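Local coordinates for hypoxanthine phosphoribosyltransferase (PDB 3O7M), which probably salvages purine bases by transferring the phosphoribosyl group of phosphoribosyl pyrophosphate to hypoxanthine, giving inosine monophosphate and pyrophosphate, at residues Ala124-Thr129 / Ala143-Phe148; Asp10-Glu15 / Pro170-Val175; Glu37-Ala42 / Asp61-Phe66. All blocks are in the same frame, centred on the assembly; numbering follows the deposited sequence.

Contact 1 of 3, residues Ala124-Thr129 / Ala143-Phe148; sequences ALKFCT and AEYVGF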
# COMPACT_ATOMS: atom_id res chain seq x y z
N ALA B 124 0.09 -26.35 -1.44
CA ALA B 124 -0.45 -26.49 -2.79
C ALA B 124 -0.88 -25.12 -3.31
O ALA B 124 -1.25 -24.25 -2.53
CB ALA B 124 -1.66 -27.46 -2.81
N LEU B 125 -0.81 -24.91 -4.61
CA LEU B 125 -1.15 -23.62 -5.18
C LEU B 125 -1.85 -23.87 -6.49
O LEU B 125 -1.23 -24.33 -7.44
CB LEU B 125 0.09 -22.76 -5.41
CG LEU B 125 -0.10 -21.37 -6.06
CD1 LEU B 125 -0.87 -20.44 -5.15
CD2 LEU B 125 1.24 -20.74 -6.38
N LYS B 126 -3.13 -23.55 -6.53
CA LYS B 126 -3.92 -23.80 -7.71
C LYS B 126 -4.61 -22.50 -8.15
O LYS B 126 -4.79 -21.59 -7.36
CB LYS B 126 -4.94 -24.88 -7.42
CG LYS B 126 -4.31 -26.24 -7.15
CD LYS B 126 -5.35 -27.33 -7.07
CE LYS B 126 -4.71 -28.73 -6.98
NZ LYS B 126 -5.81 -29.72 -7.08
N PHE B 127 -4.98 -22.45 -9.42
CA PHE B 127 -5.59 -21.28 -10.00
C PHE B 127 -7.00 -21.60 -10.47
O PHE B 127 -7.25 -22.63 -11.11
CB PHE B 127 -4.72 -20.76 -11.12
CG PHE B 127 -3.41 -20.26 -10.61
CD1 PHE B 127 -3.29 -18.94 -10.20
CD2 PHE B 127 -2.36 -21.12 -10.41
CE1 PHE B 127 -2.10 -18.47 -9.66
CE2 PHE B 127 -1.15 -20.64 -9.88
CZ PHE B 127 -1.04 -19.32 -9.50
N CYS B 128 -7.89 -20.69 -10.15
CA CYS B 128 -9.32 -20.82 -10.45
C CYS B 128 -9.80 -19.55 -11.11
O CYS B 128 -9.84 -18.48 -10.47
CB CYS B 128 -10.06 -21.03 -9.15
SG CYS B 128 -11.87 -21.16 -9.32
N THR B 129 -10.13 -19.64 -12.40
CA THR B 129 -10.56 -18.48 -13.14
C THR B 129 -12.00 -18.65 -13.64
O THR B 129 -12.38 -19.75 -14.08
CB THR B 129 -9.61 -18.19 -14.33
OG1 THR B 129 -10.01 -16.97 -14.97
CG2 THR B 129 -9.59 -19.36 -15.35
N ALA B 143 -5.05 -23.24 -15.84
CA ALA B 143 -5.83 -23.11 -14.63
C ALA B 143 -6.42 -24.45 -14.27
O ALA B 143 -7.02 -25.10 -15.12
CB ALA B 143 -6.97 -22.10 -14.85
N GLU B 144 -6.32 -24.84 -13.01
CA GLU B 144 -6.89 -26.10 -12.55
C GLU B 144 -8.43 -26.03 -12.58
O GLU B 144 -9.13 -27.04 -12.78
CB GLU B 144 -6.41 -26.38 -11.13
CG GLU B 144 -4.89 -26.77 -10.98
CD GLU B 144 -3.84 -25.67 -11.21
OE1 GLU B 144 -4.11 -24.42 -11.25
OE2 GLU B 144 -2.68 -26.08 -11.31
N TYR B 145 -8.96 -24.83 -12.34
CA TYR B 145 -10.41 -24.70 -12.32
C TYR B 145 -10.79 -23.57 -13.24
O TYR B 145 -10.27 -22.44 -13.10
CB TYR B 145 -10.92 -24.40 -10.91
CG TYR B 145 -10.41 -25.34 -9.88
CD1 TYR B 145 -10.96 -26.60 -9.72
CD2 TYR B 145 -9.31 -25.01 -9.10
CE1 TYR B 145 -10.46 -27.49 -8.78
CE2 TYR B 145 -8.80 -25.87 -8.16
CZ TYR B 145 -9.37 -27.11 -8.01
OH TYR B 145 -8.86 -27.94 -7.06
N VAL B 146 -11.72 -23.86 -14.15
CA VAL B 146 -12.15 -22.90 -15.15
C VAL B 146 -13.65 -22.89 -15.31
O VAL B 146 -14.28 -23.94 -15.40
CB VAL B 146 -11.54 -23.21 -16.54
CG1 VAL B 146 -12.15 -22.30 -17.61
CG2 VAL B 146 -10.02 -23.09 -16.47
N GLY B 147 -14.23 -21.70 -15.33
CA GLY B 147 -15.66 -21.62 -15.54
C GLY B 147 -16.01 -21.82 -17.00
O GLY B 147 -16.68 -22.81 -17.40
N PHE B 148 -15.55 -20.88 -17.82
CA PHE B 148 -15.92 -20.84 -19.22
C PHE B 148 -14.82 -20.28 -20.13
O PHE B 148 -14.01 -19.45 -19.70
CB PHE B 148 -17.13 -19.89 -19.39
CG PHE B 148 -18.34 -20.28 -18.57
CD1 PHE B 148 -18.46 -19.86 -17.25
CD2 PHE B 148 -19.35 -21.04 -19.12
CE1 PHE B 148 -19.55 -20.21 -16.50
CE2 PHE B 148 -20.44 -21.39 -18.37
CZ PHE B 148 -20.54 -20.97 -17.05
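Three backbone hydrogen bonds join Phe127-Thr129 to Tyr145-Gly147, adding 145-149 as a parallel neighbour to strand 124-132 in the mixed sheet of the phosphoribosyltransferase fold. Tyr145 N gives to Phe127 O at 3.0 Å, Thr129 N to Tyr145 O at 2.9 Å, and Gly147 N to Thr129 O at 3.0 Å; the short segment axes run 9° apart.

A side chain takes over where the second strand has not yet begun. Glu144 sends OE1 to Phe127 N at 2.8 Å, and the N-H arrives from above the carboxylate plane, 40° out of it. A bend at chi2 (71°) folds the chain back for this reach. The same oxygen lies at the edge of the Phe127 ring, in its plane, while the aliphatic part of Glu144 crosses Lys126 at about a right angle, CG against CG.

Side-chain packing divides between the two faces of the sheet. On one, Cys128 SG rests 3.7 Å from Tyr145 CB and stands oblique to the phenol ring, a sulfur-aromatic contact; Lys126 CD approaches Tyr145 OH to 3.6 Å. Helix 15-32 packs against this ring, and Asp32 of that helix is hydrogen-bonded through OD2 to the hydroxyl. On the face of Thr129 and Val146 their CG2 methyls meet; Thr129 CG2 also touches Ala143 CB of the preceding loop at 3.8 Å.

The carboxylate of Glu144 thus accepts the N-H of Phe127 where no backbone carbonyl of the second segment pairs with it, and its negative charge would probably strengthen that bond.

Contact 2 of 3, residues Asp10-Glu15 / Pro170-Val175; sequences DTLISE and PFIASV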
# COMPACT_ATOMS: atom_id res chain seq x y z
N ASP B 10 -25.10 -9.02 -26.23
CA ASP B 10 -25.92 -10.15 -25.84
C ASP B 10 -25.45 -10.77 -24.54
O ASP B 10 -24.30 -10.61 -24.13
CB ASP B 10 -25.83 -11.23 -26.92
CG ASP B 10 -26.37 -10.77 -28.25
OD1 ASP B 10 -27.54 -10.33 -28.30
OD2 ASP B 10 -25.62 -10.86 -29.24
N THR B 11 -26.37 -11.47 -23.89
CA THR B 11 -26.04 -12.21 -22.67
C THR B 11 -25.30 -13.45 -23.12
O THR B 11 -25.78 -14.18 -23.96
CB THR B 11 -27.30 -12.65 -21.93
OG1 THR B 11 -27.97 -11.49 -21.44
CG2 THR B 11 -26.97 -13.57 -20.78
N LEU B 12 -24.12 -13.67 -22.58
CA LEU B 12 -23.34 -14.83 -22.95
C LEU B 12 -23.58 -15.96 -21.95
O LEU B 12 -23.69 -17.13 -22.34
CB LEU B 12 -21.85 -14.50 -22.97
CG LEU B 12 -21.36 -13.55 -24.04
CD1 LEU B 12 -19.83 -13.39 -23.98
CD2 LEU B 12 -21.79 -14.07 -25.42
N ILE B 13 -23.62 -15.60 -20.67
CA ILE B 13 -23.82 -16.56 -19.58
C ILE B 13 -24.78 -15.93 -18.59
O ILE B 13 -24.51 -14.83 -18.07
CB ILE B 13 -22.54 -16.89 -18.81
CG1 ILE B 13 -21.37 -17.15 -19.79
CG2 ILE B 13 -22.83 -18.06 -17.92
CD1 ILE B 13 -19.96 -17.33 -19.13
N SER B 14 -25.89 -16.62 -18.32
CA SER B 14 -26.90 -16.09 -17.45
C SER B 14 -26.53 -16.22 -15.98
O SER B 14 -25.63 -16.95 -15.60
CB SER B 14 -28.23 -16.81 -17.67
OG SER B 14 -28.16 -18.13 -17.16
N GLU B 15 -27.25 -15.47 -15.16
CA GLU B 15 -27.09 -15.55 -13.75
C GLU B 15 -27.17 -17.02 -13.29
O GLU B 15 -26.33 -17.48 -12.52
CB GLU B 15 -28.18 -14.68 -13.12
CG GLU B 15 -28.37 -14.80 -11.65
CD GLU B 15 -29.44 -13.84 -11.14
OE1 GLU B 15 -30.02 -13.07 -11.95
OE2 GLU B 15 -29.68 -13.82 -9.93
N PRO B 170 -25.71 -9.04 -13.24
CA PRO B 170 -25.67 -10.36 -12.64
C PRO B 170 -25.33 -11.48 -13.63
O PRO B 170 -25.26 -12.66 -13.22
CB PRO B 170 -27.09 -10.53 -12.07
CG PRO B 170 -27.91 -9.59 -12.80
CD PRO B 170 -27.05 -8.44 -13.19
N PHE B 171 -25.15 -11.11 -14.89
CA PHE B 171 -24.80 -12.03 -15.95
C PHE B 171 -23.58 -11.50 -16.67
O PHE B 171 -23.12 -10.39 -16.39
CB PHE B 171 -25.96 -12.18 -16.94
CG PHE B 171 -26.50 -10.87 -17.45
CD1 PHE B 171 -25.91 -10.25 -18.53
CD2 PHE B 171 -27.55 -10.24 -16.82
CE1 PHE B 171 -26.40 -9.03 -19.00
CE2 PHE B 171 -28.02 -9.03 -17.28
CZ PHE B 171 -27.45 -8.44 -18.37
N ILE B 172 -23.01 -12.33 -17.54
CA ILE B 172 -21.88 -11.95 -18.39
C ILE B 172 -22.46 -11.63 -19.77
O ILE B 172 -23.28 -12.40 -20.32
CB ILE B 172 -20.85 -13.10 -18.51
CG1 ILE B 172 -20.18 -13.41 -17.16
CG2 ILE B 172 -19.80 -12.77 -19.54
CD1 ILE B 172 -19.01 -12.60 -16.83
N ALA B 173 -22.07 -10.48 -20.31
CA ALA B 173 -22.53 -10.05 -21.63
C ALA B 173 -21.35 -9.56 -22.47
O ALA B 173 -20.33 -9.18 -21.93
CB ALA B 173 -23.55 -8.96 -21.49
N SER B 174 -21.48 -9.65 -23.78
CA SER B 174 -20.46 -9.11 -24.68
C SER B 174 -20.84 -7.65 -24.83
O SER B 174 -22.01 -7.30 -24.72
CB SER B 174 -20.52 -9.78 -26.04
OG SER B 174 -21.84 -9.74 -26.53
N VAL B 175 -19.84 -6.80 -25.08
CA VAL B 175 -20.05 -5.37 -25.24
C VAL B 175 -19.42 -4.88 -26.54
O VAL B 175 -18.29 -5.26 -26.86
CB VAL B 175 -19.42 -4.60 -24.08
CG1 VAL B 175 -19.30 -3.12 -24.43
CG2 VAL B 175 -20.23 -4.80 -22.81
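Thr11 and Ile13 pair with Ala173 and Ile172 across an antiparallel junction interrupted by a classic beta bulge, two residues, Leu12 and Ile13, standing against the single Ile172. Ile172 O is the shared acceptor: Leu12 N reaches it at 2.7 Å and Ile13 N at 3.2 Å, each tilted out of the carbonyl plane, by 21° and 27°. Ile172 N returns a bond to Ile13 O at 3.0 Å, completing the hydrogen-bonded pair. On the other side of the bulge, Ser174 N gives to Asp10 O at 3.0 Å, and a weak bond runs from Asp10 N to Ser174 OG.

Side chains close around this backbone core. Thr11 and Phe171 cross at about a right angle, with Thr11 OG1 over one face of the ring, 3.8 Å from Phe171 CD1. Phe171 CG sits between its own backbone N and carbonyl carbon (chi1 51°), a rotation that carries the ring forward over the start of strand 172-175, where Ala173 CB meets its edge in plane. On the opposite face of the pairing, Ile13 and Ile172 meet through their CB atoms, and both touch Leu18 of helix 15-32. Leu12 lays its CG beside Ser174 N and also packs on Ile155.

Further out, strand 155-156 completes the small antiparallel sheet, with 172-175 in the middle. Ser14, the residue after the bulge, is the N-cap of helix 15-32, its side chain capping a backbone N just beyond the segment. Just within that helix, Glu15 reaches across Pro170 with its chain extended beyond CG, bringing Glu15 OE1 to 3.9 Å from Pro170 CB.

Contact 3 of 3, residues Glu37-Ala42 / Asp61-Phe66; sequences EIVVIA and DVTIDF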
# COMPACT_ATOMS: atom_id res chain seq x y z
N GLU B 37 -8.12 -27.49 5.31
CA GLU B 37 -8.32 -26.05 5.29
C GLU B 37 -7.89 -25.57 3.92
O GLU B 37 -6.98 -26.15 3.33
CB GLU B 37 -7.39 -25.34 6.27
CG GLU B 37 -7.57 -25.64 7.71
CD GLU B 37 -6.63 -24.82 8.58
OE1 GLU B 37 -5.83 -24.01 8.05
OE2 GLU B 37 -6.69 -24.98 9.82
N ILE B 38 -8.51 -24.50 3.44
CA ILE B 38 -8.14 -23.89 2.18
C ILE B 38 -8.02 -22.37 2.37
O ILE B 38 -8.77 -21.76 3.16
CB ILE B 38 -9.19 -24.18 1.10
CG1 ILE B 38 -9.29 -25.67 0.81
CG2 ILE B 38 -8.83 -23.50 -0.20
CD1 ILE B 38 -10.53 -25.97 -0.03
N VAL B 39 -7.05 -21.77 1.68
CA VAL B 39 -6.91 -20.32 1.67
C VAL B 39 -7.24 -19.87 0.26
O VAL B 39 -6.62 -20.32 -0.70
CB VAL B 39 -5.50 -19.80 2.05
CG1 VAL B 39 -5.47 -18.28 1.90
CG2 VAL B 39 -5.09 -20.23 3.50
N VAL B 40 -8.24 -19.01 0.13
CA VAL B 40 -8.64 -18.50 -1.15
C VAL B 40 -8.13 -17.08 -1.27
O VAL B 40 -8.41 -16.26 -0.41
CB VAL B 40 -10.17 -18.55 -1.35
CG1 VAL B 40 -10.58 -17.82 -2.65
CG2 VAL B 40 -10.64 -20.02 -1.37
N ILE B 41 -7.37 -16.80 -2.32
CA ILE B 41 -6.85 -15.44 -2.57
C ILE B 41 -7.50 -14.92 -3.83
O ILE B 41 -7.28 -15.44 -4.91
CB ILE B 41 -5.31 -15.42 -2.72
CG1 ILE B 41 -4.66 -15.95 -1.45
CG2 ILE B 41 -4.79 -13.97 -3.00
CD1 ILE B 41 -3.16 -16.20 -1.62
N ALA B 42 -8.29 -13.89 -3.70
CA ALA B 42 -8.94 -13.25 -4.83
C ALA B 42 -8.09 -12.09 -5.34
O ALA B 42 -7.64 -11.26 -4.55
CB ALA B 42 -10.32 -12.75 -4.44
N ASP B 61 -13.06 -25.46 5.75
CA ASP B 61 -12.65 -24.30 6.54
C ASP B 61 -11.94 -23.39 5.53
O ASP B 61 -10.88 -23.77 5.02
CB ASP B 61 -11.71 -24.78 7.65
CG ASP B 61 -11.18 -23.67 8.54
OD1 ASP B 61 -11.38 -22.46 8.26
OD2 ASP B 61 -10.53 -24.02 9.55
N VAL B 62 -12.50 -22.22 5.22
CA VAL B 62 -11.92 -21.33 4.24
C VAL B 62 -11.45 -20.01 4.84
O VAL B 62 -12.14 -19.40 5.68
CB VAL B 62 -12.94 -20.98 3.11
CG1 VAL B 62 -12.40 -19.86 2.25
CG2 VAL B 62 -13.27 -22.20 2.26
N THR B 63 -10.27 -19.58 4.42
CA THR B 63 -9.73 -18.29 4.80
C THR B 63 -9.68 -17.52 3.49
O THR B 63 -9.26 -18.08 2.47
CB THR B 63 -8.31 -18.44 5.39
OG1 THR B 63 -8.42 -19.08 6.66
CG2 THR B 63 -7.64 -17.08 5.61
N ILE B 64 -10.12 -16.27 3.46
CA ILE B 64 -10.05 -15.51 2.20
C ILE B 64 -9.17 -14.26 2.36
O ILE B 64 -9.08 -13.69 3.43
CB ILE B 64 -11.44 -15.18 1.61
CG1 ILE B 64 -11.26 -14.61 0.18
CG2 ILE B 64 -12.11 -14.19 2.48
CD1 ILE B 64 -12.44 -14.72 -0.73
N ASP B 65 -8.44 -13.91 1.31
CA ASP B 65 -7.64 -12.67 1.34
C ASP B 65 -7.62 -12.17 -0.08
O ASP B 65 -8.12 -12.85 -0.99
CB ASP B 65 -6.23 -12.89 1.89
CG ASP B 65 -5.61 -11.60 2.50
OD1 ASP B 65 -6.17 -10.49 2.34
OD2 ASP B 65 -4.56 -11.72 3.19
N PHE B 66 -7.05 -10.99 -0.27
CA PHE B 66 -7.02 -10.34 -1.54
C PHE B 66 -5.62 -9.86 -1.87
O PHE B 66 -4.84 -9.54 -0.99
CB PHE B 66 -7.92 -9.11 -1.51
CG PHE B 66 -9.35 -9.43 -1.21
CD1 PHE B 66 -9.81 -9.41 0.10
CD2 PHE B 66 -10.22 -9.82 -2.22
CE1 PHE B 66 -11.14 -9.76 0.39
CE2 PHE B 66 -11.55 -10.15 -1.93
CZ PHE B 66 -11.99 -10.12 -0.62
O HOH W 1 -8.36 -21.62 6.18
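Strands 38-43 and 62-71, the two strands of a beta-alpha-beta unit whose helix is 48-55, lie parallel and in direct register from Ile38-Val62 to Ala42-Phe66. Five backbone hydrogen bonds stitch them together, among them Val40 N to Thr63 O at 2.7 Å and Asp65 N to Val40 O at 2.9 Å.

Val40 holds the centre of one face, dividing its methyls between two neighbours: CG2 meets Val62 CG1 at 4.0 Å and CG1 meets Ile64 CD1 at 4.1 Å. Further along, Ala42 CB lies 3.7 Å from Phe66 CD2, and the Phe66 ring stacks edge-to-face with Phe48 of the second subunit. On the reverse face Val39 and Thr63 run side by side, Val39 CG2 against Thr63 CB. The first torsion of Thr63 (chi1 -69°) sets OG1 beside its own backbone N, on the side where a water joins it, at 2.6 Å, to Ile38 O, which also accepts from Thr63 N.

Asp65 is buried, yet well supplied with partners. Its OD1 accepts from Phe66 N at 2.8 Å and forms a salt bridge with Lys45 of the second subunit, while OD2 takes the backbone N-H groups of Asp89 and Val90. These donors and the lysine charge would probably favour a carboxylate over its protonated form. The salt bridge ties this strand pair to the second subunit, and the buried charge is probably compensated there.

From the N terminus, strand 8-13 enters contact 2 at once, but its partner 172-175 comes only near the end of the modelled chain, so this contact closes a loop around most of the protein. Contacts 3 and 1 both nest inside it, in series: 37-42 with 61-66 closes first, around helix 48-55. The pairing of 124-129 with 143-148 follows. These two belong to the same mixed sheet, their centres about 14 Å apart, with strand 96-101 between them. Contact 2 holds a separate small sheet together, yet it touches contact 1 where Phe148 CG meets Ile13 CD1 at 3.4 Å. Contacts 2 and 3 lie on opposite sides of the chain's centre.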